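Cytosolic IMP-GMP specific 5'-nucleotidase (Legionella pneumophila subsp. pneumophila, PDB 4OHF) probably hydrolyses the 5'-phosphate of purine nucleoside monophosphates such as IMP and GMP, as a magnesium-binding cytosolic nucleotidase of the HAD superfamily. Local coordinates at residues 39-43 against 172-177; 75-80 against 107-111; 239-245 against 275-281; 340-344 against 394-398. All blocks are in the same frame, centred on the assembly; numbering follows the deposited sequence.

In the fold
Followed from the N terminus, the chain leaves the magnesium-binding aspartates Asp23 and Asp25 and enters helix 33-51; 129 residues after Leu43, helix 172-178 returns to pack on it in contact 1. Nested within that long loop is contact 2, where the turn between strands 73-75 and 80-84 meets the end of helix 102-109. Contact 3 follows in series: strands 240-243 and 277-281, neighbours in the large mixed sheet, close an excursion that includes strands 257-260 and 267-269. Contact 4 comes last, joining helices 338-367 and 374-399 into a hairpin. Its centre lies about 51 Å from that of contact 3, on the opposite side of the chain's centre.

Contact 1: 39-43 against 172-177; sequences LVYDL and TLKNII
Two helical segments, 39-43 and 172-177, cross at 131° between their N-to-C directions, with short axes 10.9 Å apart at closest approach. That wide spacing is bridged by branched aliphatic side chains, and the nearest CA atoms, those of Val40 and Leu173, are 7.3 Å apart. Leu39 and Leu43, one turn apart on their helix, both direct CA-to-CB bonds toward the partner. Leu39, with chi1 and chi2 both t, puts CD1 3.3 Å from CD2 of Leu173 and 3.8 Å from CG2 of Ile176. Leu43 adopts the mt rotamer: its CD1 lies 3.8 Å from CG of Leu173, while its CD2 reaches CD1 of Ile176 at 3.5 Å. Val40 adds a looser contact, CG2 to CD1 of Leu173 at 4.2 Å. The result illustrates helix-helix packing through a seam of apolar side chains, close to the metal site: the side chains of Ile177 and the magnesium ligand Asp25 are about 6 Å apart. Around it, helix 153-170 supplies Val167 against Leu43 and Thr172, Tyr184 touches Leu39 and Ile177, and helix 213-224 packs on Ile177 through Tyr215 and Leu219.

Contact 2: 75-80 against 107-111; sequences DSKNGN and KIYRS
Tyr109 points its ring end-on at the tight turn 75-80, so that its hydroxyl reaches in beside the side chains of Asp75 and Asn80. Its chi1 is m and chi2 is 93°; although the CA-to-CB bond runs sideways, the ring end approaches the turn, and OH donates a hydrogen bond to OD1 of Asp75 at 2.9 Å, with that oxygen near the ring plane. The turn links antiparallel strands 73-75 and 80-84. Asp75 and Asn80 pair through both backbone bonds, Asp75 N to Asn80 O at 2.8 Å and Asn80 N to Asp75 O at 3.1 Å, and Gly79, at phi 55° and psi 43°, makes this a G1 beta bulge. An Asx motif braces the turn, with Asn78 N donating to Asp75 OD2 at 3.2 Å. With chi1 t, the Asp75 carboxylate serves both turn and tyrosine. Ile108, in the mt rotamer near the end of helix 102-109, rests CG2 3.8 Å from ND2 of Asn78; the closest CA pair, Asn78 and Ile108, is 8.8 Å apart. Arg110 then leaves the helix with positive phi. With only 167 Å² buried, this is a small polar junction in which one carboxylate links a hairpin's internal order to the helix beside it.

Contact 3: 239-245 against 275-281; sequences EFVITLA and VPGVYQG
Strands 240-243 and 277-281 run parallel, 25° apart in direction with axes 4.4 Å apart at closest approach; Val241 pairs with Val278, Ile242 with Tyr279 and Thr243 with Gln280. The ladder comprises Val241 N to Gly277 O at 3.1 Å, Tyr279 N to Val241 O at 3.0 Å, Thr243 N to Tyr279 O at 2.8 Å and Gly281 N to Thr243 O at 2.8 Å. On one sheet face lie Phe240, Ile242 and Tyr279. Phe240 (chi1 m, chi2 87°) takes Pro276 CA over its ring face in a CH-pi contact, 3.8 Å from the centroid, while its CD2 lies 4.0 Å from CE1 of Tyr279. Tyr279, also chi1 m, folds back along its own strand so that OH accepts from Val275 N at 2.7 Å. The other face carries Val241 (p) and Val278 (t), which meet CG1 to CG2 at 3.2 Å, together with Thr243 and the extended Gln280, whose OE1 bonds Asn269 of the second subunit. Thr243, chi1 p, turns OG1 to Tyr279 O at 2.7 Å. Gly277, at phi 156° and psi -165°, has a backbone that calls for glycine. Strand 204-208 flanks this pair on one side and 257-260 on the other, within the HAD-type core sheet. Chemically, Tyr279 O accepts hydrogen bonds from both the backbone N and the OG1 of Thr243, reinforcing the ladder near its C-terminal end.

Contact 4: 340-344 against 394-398; sequences IEKKI and LLQEQ
This is an antiparallel helix-helix contact at the base of a long helical hairpin, where the start of helix 338-367 packs against the end of helix 374-399 at the protein surface. The short axes pass 9.7 Å apart, with 155° between their N-to-C directions, and the register is set by two CA pairs, Ile340 with Gln398 and Ile344 with Leu394, each at 6.3 Å. Repeating at one-turn intervals on both helices, these four residues form the centre of a 408 Å² interface. Ile340, with chi1 and chi2 both m, places CD1 3.9 Å from CD2 of Leu394. Ile344 (mt) brings CG1 to 3.7 Å from CB of Leu394, and its CD1 lies 3.7 Å from CD2 of Leu395 and 3.8 Å from CD of Gln398. Leu394, also mt, points toward the partner helix and meets the aliphatic part of Lys343, CD2 to CG at 3.5 Å. Gln398 has chi1 and chi2 both t, an extended form that carries NE2 across to OE2 of Glu341, where it donates a very short hydrogen bond of 2.5 Å. Glu341 begins by pointing away and bends back through chi1 -125° and chi2 116°; its OE2 also receives a weak hydrogen bond from Tyr402. An aliphatic seam thus holds the helices together, while a carboxylate-amide bond ties one edge of it.

Contact 1: 39-43 against 172-177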
loop_
_atom_site.group_PDB
_atom_site.type_symbol
_atom_site.label_atom_id
_atom_site.label_comp_id
_atom_site.label_asym_id
_atom_site.label_seq_id
_atom_site.Cartn_x
_atom_site.Cartn_y
_atom_site.Cartn_z
ATOM N N LEU B 39 10.333 -15.031 33.446
ATOM C CA LEU B 39 9.146 -14.449 34.051
ATOM C C LEU B 39 8.130 -14.195 32.940
ATOM O O LEU B 39 6.994 -14.679 33.003
ATOM C CB LEU B 39 9.485 -13.129 34.745
ATOM C CG LEU B 39 8.667 -12.695 35.970
ATOM C CD1 LEU B 39 8.634 -11.184 36.018
ATOM C CD2 LEU B 39 7.248 -13.241 35.919
ATOM N N VAL B 40 8.544 -13.441 31.920
ATOM C CA VAL B 40 7.664 -13.134 30.800
ATOM C C VAL B 40 7.080 -14.413 30.233
ATOM O O VAL B 40 5.894 -14.474 29.932
ATOM C CB VAL B 40 8.397 -12.380 29.669
ATOM C CG1 VAL B 40 7.473 -12.219 28.469
ATOM C CG2 VAL B 40 8.831 -11.011 30.160
ATOM N N TYR B 41 7.905 -15.436 30.088
ATOM C CA TYR B 41 7.418 -16.702 29.574
ATOM C C TYR B 41 6.273 -17.192 30.469
ATOM O O TYR B 41 5.154 -17.409 29.985
ATOM C CB TYR B 41 8.558 -17.718 29.526
ATOM C CG TYR B 41 8.153 -19.119 29.101
ATOM C CD1 TYR B 41 7.777 -20.070 30.046
ATOM C CD2 TYR B 41 8.190 -19.503 27.761
ATOM C CE1 TYR B 41 7.458 -21.366 29.672
ATOM C CE2 TYR B 41 7.870 -20.794 27.375
ATOM C CZ TYR B 41 7.505 -21.725 28.336
ATOM O OH TYR B 41 7.189 -23.015 27.972
ATOM N N ASP B 42 6.537 -17.343 31.770
ATOM C CA ASP B 42 5.503 -17.796 32.698
ATOM C C ASP B 42 4.240 -16.936 32.629
ATOM O O ASP B 42 3.169 -17.429 32.307
ATOM C CB ASP B 42 6.015 -17.803 34.138
ATOM C CG ASP B 42 7.145 -18.789 34.358
ATOM O OD1 ASP B 42 7.240 -19.773 33.595
ATOM O OD2 ASP B 42 7.937 -18.591 35.306
ATOM N N LEU B 43 4.359 -15.649 32.930
ATOM C CA LEU B 43 3.194 -14.774 32.892
ATOM C C LEU B 43 2.383 -14.929 31.602
ATOM O O LEU B 43 1.157 -14.986 31.652
ATOM C CB LEU B 43 3.615 -13.309 33.058
ATOM C CG LEU B 43 4.334 -12.939 34.352
ATOM C CD1 LEU B 43 4.762 -11.489 34.309
ATOM C CD2 LEU B 43 3.417 -13.198 35.531
ATOM N N THR B 172 1.202 -6.632 35.940
ATOM C CA THR B 172 1.500 -7.900 36.599
ATOM C C THR B 172 3.011 -8.156 36.581
ATOM O O THR B 172 3.582 -8.623 37.563
ATOM C CB THR B 172 0.772 -9.082 35.896
ATOM O OG1 THR B 172 0.655 -8.813 34.489
ATOM C CG2 THR B 172 -0.619 -9.283 36.482
ATOM N N LEU B 173 3.655 -7.831 35.461
ATOM C CA LEU B 173 5.091 -8.016 35.316
ATOM C C LEU B 173 5.811 -7.028 36.230
ATOM O O LEU B 173 6.754 -7.397 36.931
ATOM C CB LEU B 173 5.515 -7.764 33.866
ATOM C CG LEU B 173 6.788 -8.414 33.316
ATOM C CD1 LEU B 173 7.246 -7.619 32.107
ATOM C CD2 LEU B 173 7.880 -8.438 34.356
ATOM N N LYS B 174 5.351 -5.775 36.223
ATOM C CA LYS B 174 5.962 -4.721 37.030
ATOM C C LYS B 174 5.952 -5.050 38.519
ATOM O O LYS B 174 6.980 -4.965 39.191
ATOM C CB LYS B 174 5.242 -3.386 36.818
ATOM C CG LYS B 174 5.141 -2.915 35.380
ATOM C CD LYS B 174 6.445 -2.328 34.864
ATOM C CE LYS B 174 6.218 -1.672 33.506
ATOM N NZ LYS B 174 7.479 -1.188 32.882
ATOM N N ASN B 175 4.786 -5.423 39.033
ATOM C CA ASN B 175 4.657 -5.729 40.453
ATOM C C ASN B 175 5.562 -6.868 40.890
ATOM O O ASN B 175 6.165 -6.811 41.963
ATOM C CB ASN B 175 3.200 -6.049 40.810
ATOM C CG ASN B 175 2.294 -4.817 40.762
ATOM O OD1 ASN B 175 2.766 -3.672 40.740
ATOM N ND2 ASN B 175 0.983 -5.051 40.763
ATOM N N ILE B 176 5.659 -7.901 40.062
ATOM C CA ILE B 176 6.505 -9.032 40.387
ATOM C C ILE B 176 7.984 -8.652 40.444
ATOM O O ILE B 176 8.696 -9.093 41.346
ATOM C CB ILE B 176 6.335 -10.182 39.381
ATOM C CG1 ILE B 176 4.944 -10.788 39.518
ATOM C CG2 ILE B 176 7.372 -11.253 39.644
ATOM C CD1 ILE B 176 4.687 -11.940 38.577
ATOM N N ILE B 177 8.467 -7.841 39.502
ATOM C CA ILE B 177 9.880 -7.479 39.563
ATOM C C ILE B 177 10.117 -6.480 40.699
ATOM O O ILE B 177 11.195 -6.452 41.281
ATOM C CB ILE B 177 10.449 -6.924 38.203
ATOM C CG1 ILE B 177 10.198 -5.438 38.080
ATOM C CG2 ILE B 177 9.874 -7.675 37.030
ATOM C CD1 ILE B 177 11.349 -4.625 38.590
#

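Contact 2: 75-80 against 107-111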
loop_
_atom_site.group_PDB
_atom_site.type_symbol
_atom_site.label_atom_id
_atom_site.label_comp_id
_atom_site.label_asym_id
_atom_site.label_seq_id
_atom_site.Cartn_x
_atom_site.Cartn_y
_atom_site.Cartn_z
ATOM N N ASP B 75 6.970 -17.148 11.290
ATOM C CA ASP B 75 6.090 -17.309 10.134
ATOM C C ASP B 75 4.789 -17.837 10.730
ATOM O O ASP B 75 4.601 -19.047 10.848
ATOM C CB ASP B 75 6.695 -18.328 9.156
ATOM C CG ASP B 75 5.792 -18.620 7.967
ATOM O OD1 ASP B 75 6.281 -19.249 7.002
ATOM O OD2 ASP B 75 4.601 -18.234 7.996
ATOM N N SER B 76 3.915 -16.915 11.131
ATOM C CA SER B 76 2.646 -17.270 11.760
ATOM C C SER B 76 1.771 -18.128 10.863
ATOM O O SER B 76 1.076 -19.029 11.329
ATOM C CB SER B 76 1.891 -16.000 12.184
ATOM O OG SER B 76 1.799 -15.075 11.117
ATOM N N LYS B 77 1.830 -17.853 9.569
ATOM C CA LYS B 77 1.042 -18.593 8.602
ATOM C C LYS B 77 1.258 -20.099 8.748
ATOM O O LYS B 77 0.305 -20.852 8.914
ATOM C CB LYS B 77 1.418 -18.142 7.190
ATOM C CG LYS B 77 0.754 -18.900 6.035
ATOM C CD LYS B 77 1.549 -18.650 4.748
ATOM C CE LYS B 77 1.006 -19.404 3.541
ATOM N NZ LYS B 77 2.014 -19.398 2.433
ATOM N N ASN B 78 2.510 -20.538 8.718
ATOM C CA ASN B 78 2.802 -21.964 8.804
ATOM C C ASN B 78 3.374 -22.464 10.129
ATOM O O ASN B 78 3.920 -23.571 10.188
ATOM C CB ASN B 78 3.752 -22.350 7.676
ATOM C CG ASN B 78 3.346 -21.745 6.357
ATOM O OD1 ASN B 78 2.194 -21.859 5.948
ATOM N ND2 ASN B 78 4.289 -21.093 5.680
ATOM N N GLY B 79 3.248 -21.662 11.186
ATOM C CA GLY B 79 3.769 -22.061 12.484
ATOM C C GLY B 79 5.248 -22.427 12.458
ATOM O O GLY B 79 5.661 -23.415 13.063
ATOM N N ASN B 80 6.045 -21.625 11.757
ATOM C CA ASN B 80 7.485 -21.869 11.656
ATOM C C ASN B 80 8.328 -20.715 12.208
ATOM O O ASN B 80 7.853 -19.586 12.342
ATOM C CB ASN B 80 7.886 -22.116 10.194
ATOM C CG ASN B 80 7.194 -23.327 9.591
ATOM O OD1 ASN B 80 7.091 -24.384 10.221
ATOM N ND2 ASN B 80 6.731 -23.182 8.353
ATOM N N LYS B 107 10.010 -26.847 -0.468
ATOM C CA LYS B 107 8.634 -27.202 -0.786
ATOM C C LYS B 107 7.708 -26.116 -0.249
ATOM O O LYS B 107 6.833 -25.622 -0.966
ATOM C CB LYS B 107 8.255 -28.538 -0.143
ATOM C CG LYS B 107 9.184 -29.695 -0.484
ATOM C CD LYS B 107 9.226 -29.984 -1.980
ATOM C CE LYS B 107 10.106 -31.189 -2.268
ATOM N NZ LYS B 107 9.638 -32.383 -1.509
ATOM N N ILE B 108 7.924 -25.742 1.013
ATOM C CA ILE B 108 7.113 -24.732 1.687
ATOM C C ILE B 108 7.249 -23.292 1.192
ATOM O O ILE B 108 6.241 -22.618 0.966
ATOM C CB ILE B 108 7.389 -24.715 3.212
ATOM C CG1 ILE B 108 7.123 -26.096 3.807
ATOM C CG2 ILE B 108 6.502 -23.671 3.897
ATOM C CD1 ILE B 108 7.287 -26.156 5.326
ATOM N N TYR B 109 8.477 -22.812 1.022
ATOM C CA TYR B 109 8.666 -21.426 0.603
ATOM C C TYR B 109 8.839 -21.164 -0.886
ATOM O O TYR B 109 8.785 -20.009 -1.327
ATOM C CB TYR B 109 9.817 -20.802 1.399
ATOM C CG TYR B 109 9.544 -20.833 2.882
ATOM C CD1 TYR B 109 9.990 -21.891 3.669
ATOM C CD2 TYR B 109 8.734 -19.871 3.475
ATOM C CE1 TYR B 109 9.628 -21.993 5.003
ATOM C CE2 TYR B 109 8.366 -19.964 4.808
ATOM C CZ TYR B 109 8.811 -21.030 5.567
ATOM O OH TYR B 109 8.417 -21.154 6.879
ATOM N N ARG B 110 9.039 -22.226 -1.658
ATOM C CA ARG B 110 9.191 -22.105 -3.106
ATOM C C ARG B 110 10.125 -20.938 -3.444
ATOM O O ARG B 110 9.869 -20.160 -4.369
ATOM C CB ARG B 110 7.819 -21.871 -3.750
ATOM C CG ARG B 110 7.624 -22.568 -5.085
ATOM C CD ARG B 110 7.256 -24.030 -4.897
ATOM N NE ARG B 110 5.982 -24.170 -4.197
ATOM C CZ ARG B 110 5.347 -25.326 -4.018
ATOM N NH1 ARG B 110 5.868 -26.457 -4.489
ATOM N NH2 ARG B 110 4.187 -25.352 -3.373
ATOM N N SER B 111 11.197 -20.825 -2.667
ATOM C CA SER B 111 12.197 -19.773 -2.824
ATOM C C SER B 111 13.120 -19.860 -1.616
ATOM O O SER B 111 12.871 -20.642 -0.694
ATOM C CB SER B 111 11.529 -18.392 -2.863
ATOM O OG SER B 111 12.486 -17.363 -3.051
#

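Contact 3: 239-245 against 275-281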
loop_
_atom_site.group_PDB
_atom_site.type_symbol
_atom_site.label_atom_id
_atom_site.label_comp_id
_atom_site.label_asym_id
_atom_site.label_seq_id
_atom_site.Cartn_x
_atom_site.Cartn_y
_atom_site.Cartn_z
ATOM N N GLU B 239 18.526 15.623 33.148
ATOM C CA GLU B 239 17.954 16.918 32.796
ATOM C C GLU B 239 16.441 16.750 32.718
ATOM O O GLU B 239 15.697 17.486 33.354
ATOM C CB GLU B 239 18.510 17.375 31.445
ATOM C CG GLU B 239 18.248 18.837 31.105
ATOM C CD GLU B 239 19.041 19.811 31.976
ATOM O OE1 GLU B 239 19.012 21.025 31.681
ATOM O OE2 GLU B 239 19.687 19.364 32.955
ATOM N N PHE B 240 15.999 15.775 31.925
ATOM C CA PHE B 240 14.581 15.461 31.772
ATOM C C PHE B 240 14.396 13.980 31.993
ATOM O O PHE B 240 15.322 13.175 31.799
ATOM C CB PHE B 240 14.071 15.737 30.361
ATOM C CG PHE B 240 14.117 17.166 29.960
ATOM C CD1 PHE B 240 15.269 17.706 29.401
ATOM C CD2 PHE B 240 12.994 17.973 30.120
ATOM C CE1 PHE B 240 15.304 19.033 28.999
ATOM C CE2 PHE B 240 13.010 19.303 29.724
ATOM C CZ PHE B 240 14.171 19.837 29.160
ATOM N N VAL B 241 13.190 13.615 32.383
ATOM C CA VAL B 241 12.878 12.220 32.567
ATOM C C VAL B 241 11.468 12.085 32.023
ATOM O O VAL B 241 10.515 12.544 32.634
ATOM C CB VAL B 241 13.009 11.784 34.066
ATOM C CG1 VAL B 241 12.366 12.796 34.947
ATOM C CG2 VAL B 241 12.387 10.400 34.280
ATOM N N ILE B 242 11.374 11.487 30.836
ATOM C CA ILE B 242 10.115 11.285 30.127
ATOM C C ILE B 242 9.579 9.851 30.279
ATOM O O ILE B 242 10.209 8.882 29.843
ATOM C CB ILE B 242 10.310 11.618 28.630
ATOM C CG1 ILE B 242 11.001 12.980 28.499
ATOM C CG2 ILE B 242 8.975 11.625 27.915
ATOM C CD1 ILE B 242 11.336 13.379 27.067
ATOM N N THR B 243 8.399 9.735 30.884
ATOM C CA THR B 243 7.769 8.446 31.138
ATOM C C THR B 243 6.554 8.131 30.254
ATOM O O THR B 243 5.954 9.032 29.661
ATOM C CB THR B 243 7.385 8.366 32.599
ATOM O OG1 THR B 243 6.420 9.383 32.892
ATOM C CG2 THR B 243 8.611 8.604 33.457
ATOM N N LEU B 244 6.186 6.847 30.191
ATOM C CA LEU B 244 5.096 6.390 29.334
ATOM C C LEU B 244 5.327 7.118 28.004
ATOM O O LEU B 244 4.421 7.717 27.418
ATOM C CB LEU B 244 3.733 6.747 29.932
ATOM C CG LEU B 244 3.160 5.781 30.980
ATOM C CD1 LEU B 244 1.855 6.339 31.530
ATOM C CD2 LEU B 244 2.922 4.403 30.368
ATOM N N ALA B 245 6.574 7.064 27.550
ATOM C CA ALA B 245 6.980 7.729 26.329
ATOM C C ALA B 245 6.191 7.266 25.129
ATOM O O ALA B 245 5.963 8.025 24.199
ATOM C CB ALA B 245 8.465 7.517 26.090
ATOM N N VAL B 275 10.233 22.367 30.240
ATOM C CA VAL B 275 11.434 22.758 30.952
ATOM C C VAL B 275 11.897 21.582 31.792
ATOM O O VAL B 275 11.087 20.761 32.216
ATOM C CB VAL B 275 11.164 23.984 31.872
ATOM C CG1 VAL B 275 10.929 25.228 31.024
ATOM C CG2 VAL B 275 9.952 23.718 32.755
ATOM N N PRO B 276 13.206 21.500 32.053
ATOM C CA PRO B 276 13.754 20.404 32.848
ATOM C C PRO B 276 12.763 19.924 33.897
ATOM O O PRO B 276 12.167 20.724 34.617
ATOM C CB PRO B 276 15.008 21.019 33.451
ATOM C CG PRO B 276 15.483 21.925 32.341
ATOM C CD PRO B 276 14.205 22.572 31.867
ATOM N N GLY B 277 12.575 18.611 33.956
ATOM C CA GLY B 277 11.643 18.036 34.909
ATOM C C GLY B 277 11.135 16.685 34.446
ATOM O O GLY B 277 11.698 16.077 33.535
ATOM N N VAL B 278 10.059 16.218 35.073
ATOM C CA VAL B 278 9.478 14.932 34.731
ATOM C C VAL B 278 8.258 15.140 33.840
ATOM O O VAL B 278 7.526 16.106 34.024
ATOM C CB VAL B 278 9.061 14.181 35.997
ATOM C CG1 VAL B 278 8.575 12.791 35.629
ATOM C CG2 VAL B 278 10.230 14.116 36.963
ATOM N N TYR B 279 8.055 14.240 32.877
ATOM C CA TYR B 279 6.924 14.317 31.965
ATOM C C TYR B 279 6.388 12.929 31.611
ATOM O O TYR B 279 6.967 11.901 31.986
ATOM C CB TYR B 279 7.317 15.024 30.656
ATOM C CG TYR B 279 7.624 16.501 30.782
ATOM C CD1 TYR B 279 8.890 16.943 31.190
ATOM C CD2 TYR B 279 6.646 17.462 30.512
ATOM C CE1 TYR B 279 9.176 18.303 31.321
ATOM C CE2 TYR B 279 6.915 18.825 30.643
ATOM C CZ TYR B 279 8.184 19.243 31.048
ATOM O OH TYR B 279 8.470 20.593 31.161
ATOM N N GLN B 280 5.268 12.916 30.888
ATOM C CA GLN B 280 4.647 11.678 30.428
ATOM C C GLN B 280 4.289 11.884 28.954
ATOM O O GLN B 280 3.913 12.992 28.563
ATOM C CB GLN B 280 3.386 11.367 31.246
ATOM C CG GLN B 280 2.670 10.109 30.791
ATOM C CD GLN B 280 1.609 9.651 31.763
ATOM O OE1 GLN B 280 1.921 9.256 32.883
ATOM N NE2 GLN B 280 0.354 9.693 31.340
ATOM N N GLY B 281 4.424 10.831 28.146
ATOM C CA GLY B 281 4.122 10.933 26.723
ATOM C C GLY B 281 5.096 11.806 25.934
ATOM O O GLY B 281 6.322 11.666 26.059
#

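Contact 4: 340-344 against 394-398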
loop_
_atom_site.group_PDB
_atom_site.type_symbol
_atom_site.label_atom_id
_atom_site.label_comp_id
_atom_site.label_asym_id
_atom_site.label_seq_id
_atom_site.Cartn_x
_atom_site.Cartn_y
_atom_site.Cartn_z
ATOM N N ILE B 340 39.699 -22.896 16.224
ATOM C CA ILE B 340 39.008 -23.644 15.178
ATOM C C ILE B 340 38.742 -22.754 13.958
ATOM O O ILE B 340 38.841 -23.206 12.817
ATOM C CB ILE B 340 37.659 -24.230 15.671
ATOM C CG1 ILE B 340 37.901 -25.394 16.634
ATOM C CG2 ILE B 340 36.856 -24.755 14.493
ATOM C CD1 ILE B 340 38.382 -26.682 15.947
ATOM N N GLU B 341 38.409 -21.491 14.205
ATOM C CA GLU B 341 38.126 -20.538 13.130
ATOM C C GLU B 341 39.349 -20.400 12.237
ATOM O O GLU B 341 39.243 -20.253 11.022
ATOM C CB GLU B 341 37.766 -19.165 13.719
ATOM C CG GLU B 341 36.424 -18.584 13.270
ATOM C CD GLU B 341 35.421 -18.440 14.427
ATOM O OE1 GLU B 341 35.800 -17.843 15.471
ATOM O OE2 GLU B 341 34.260 -18.914 14.287
ATOM N N LYS B 342 40.517 -20.437 12.859
ATOM C CA LYS B 342 41.768 -20.326 12.130
ATOM C C LYS B 342 41.990 -21.605 11.338
ATOM O O LYS B 342 42.394 -21.566 10.179
ATOM C CB LYS B 342 42.931 -20.103 13.105
ATOM C CG LYS B 342 42.852 -18.775 13.858
ATOM C CD LYS B 342 43.984 -18.624 14.872
ATOM C CE LYS B 342 43.839 -17.355 15.706
ATOM N NZ LYS B 342 44.829 -17.321 16.824
ATOM N N LYS B 343 41.711 -22.734 11.978
ATOM C CA LYS B 343 41.881 -24.044 11.361
ATOM C C LYS B 343 41.029 -24.112 10.107
ATOM O O LYS B 343 41.467 -24.616 9.070
ATOM C CB LYS B 343 41.448 -25.146 12.330
ATOM C CG LYS B 343 42.056 -26.512 12.044
ATOM C CD LYS B 343 43.548 -26.510 12.357
ATOM C CE LYS B 343 43.789 -26.172 13.829
ATOM N NZ LYS B 343 43.054 -27.110 14.724
ATOM N N ILE B 344 39.810 -23.594 10.211
ATOM C CA ILE B 344 38.892 -23.586 9.085
ATOM C C ILE B 344 39.398 -22.659 7.976
ATOM O O ILE B 344 39.164 -22.906 6.796
ATOM C CB ILE B 344 37.486 -23.167 9.542
ATOM C CG1 ILE B 344 36.971 -24.191 10.561
ATOM C CG2 ILE B 344 36.549 -23.082 8.345
ATOM C CD1 ILE B 344 35.540 -23.953 11.057
ATOM N N LEU B 394 35.571 -29.881 10.783
ATOM C CA LEU B 394 35.980 -28.678 11.505
ATOM C C LEU B 394 34.775 -27.760 11.706
ATOM O O LEU B 394 34.635 -27.145 12.755
ATOM C CB LEU B 394 37.070 -27.927 10.741
ATOM C CG LEU B 394 38.508 -28.416 10.926
ATOM C CD1 LEU B 394 39.421 -27.678 9.974
ATOM C CD2 LEU B 394 38.950 -28.183 12.363
ATOM N N LEU B 395 33.901 -27.670 10.704
ATOM C CA LEU B 395 32.715 -26.835 10.823
ATOM C C LEU B 395 31.812 -27.337 11.954
ATOM O O LEU B 395 31.452 -26.565 12.840
ATOM C CB LEU B 395 31.937 -26.794 9.498
ATOM C CG LEU B 395 32.601 -26.109 8.288
ATOM C CD1 LEU B 395 31.720 -26.275 7.052
ATOM C CD2 LEU B 395 32.849 -24.640 8.575
ATOM N N GLN B 396 31.444 -28.621 11.919
ATOM C CA GLN B 396 30.601 -29.229 12.960
ATOM C C GLN B 396 31.172 -28.893 14.342
ATOM O O GLN B 396 30.447 -28.652 15.303
ATOM C CB GLN B 396 30.553 -30.756 12.781
ATOM C CG GLN B 396 30.242 -31.523 14.074
ATOM C CD GLN B 396 30.553 -33.027 14.004
ATOM O OE1 GLN B 396 31.657 -33.440 13.616
ATOM N NE2 GLN B 396 29.582 -33.848 14.400
ATOM N N GLU B 397 32.495 -28.886 14.419
ATOM C CA GLU B 397 33.212 -28.575 15.646
ATOM C C GLU B 397 33.011 -27.108 16.017
ATOM O O GLU B 397 32.881 -26.756 17.201
ATOM C CB GLU B 397 34.688 -28.853 15.435
ATOM C CG GLU B 397 35.571 -28.403 16.552
ATOM C CD GLU B 397 36.487 -29.503 16.987
ATOM O OE1 GLU B 397 37.431 -29.836 16.223
ATOM O OE2 GLU B 397 36.237 -30.050 18.090
ATOM N N GLN B 398 32.994 -26.250 15.002
ATOM C CA GLN B 398 32.805 -24.829 15.236
ATOM C C GLN B 398 31.411 -24.547 15.769
ATOM O O GLN B 398 31.213 -23.617 16.541
ATOM C CB GLN B 398 33.006 -24.044 13.951
ATOM C CG GLN B 398 32.688 -22.572 14.087
ATOM C CD GLN B 398 32.874 -21.826 12.780
ATOM O OE1 GLN B 398 32.235 -22.150 11.777
ATOM N NE2 GLN B 398 33.759 -20.827 12.783
#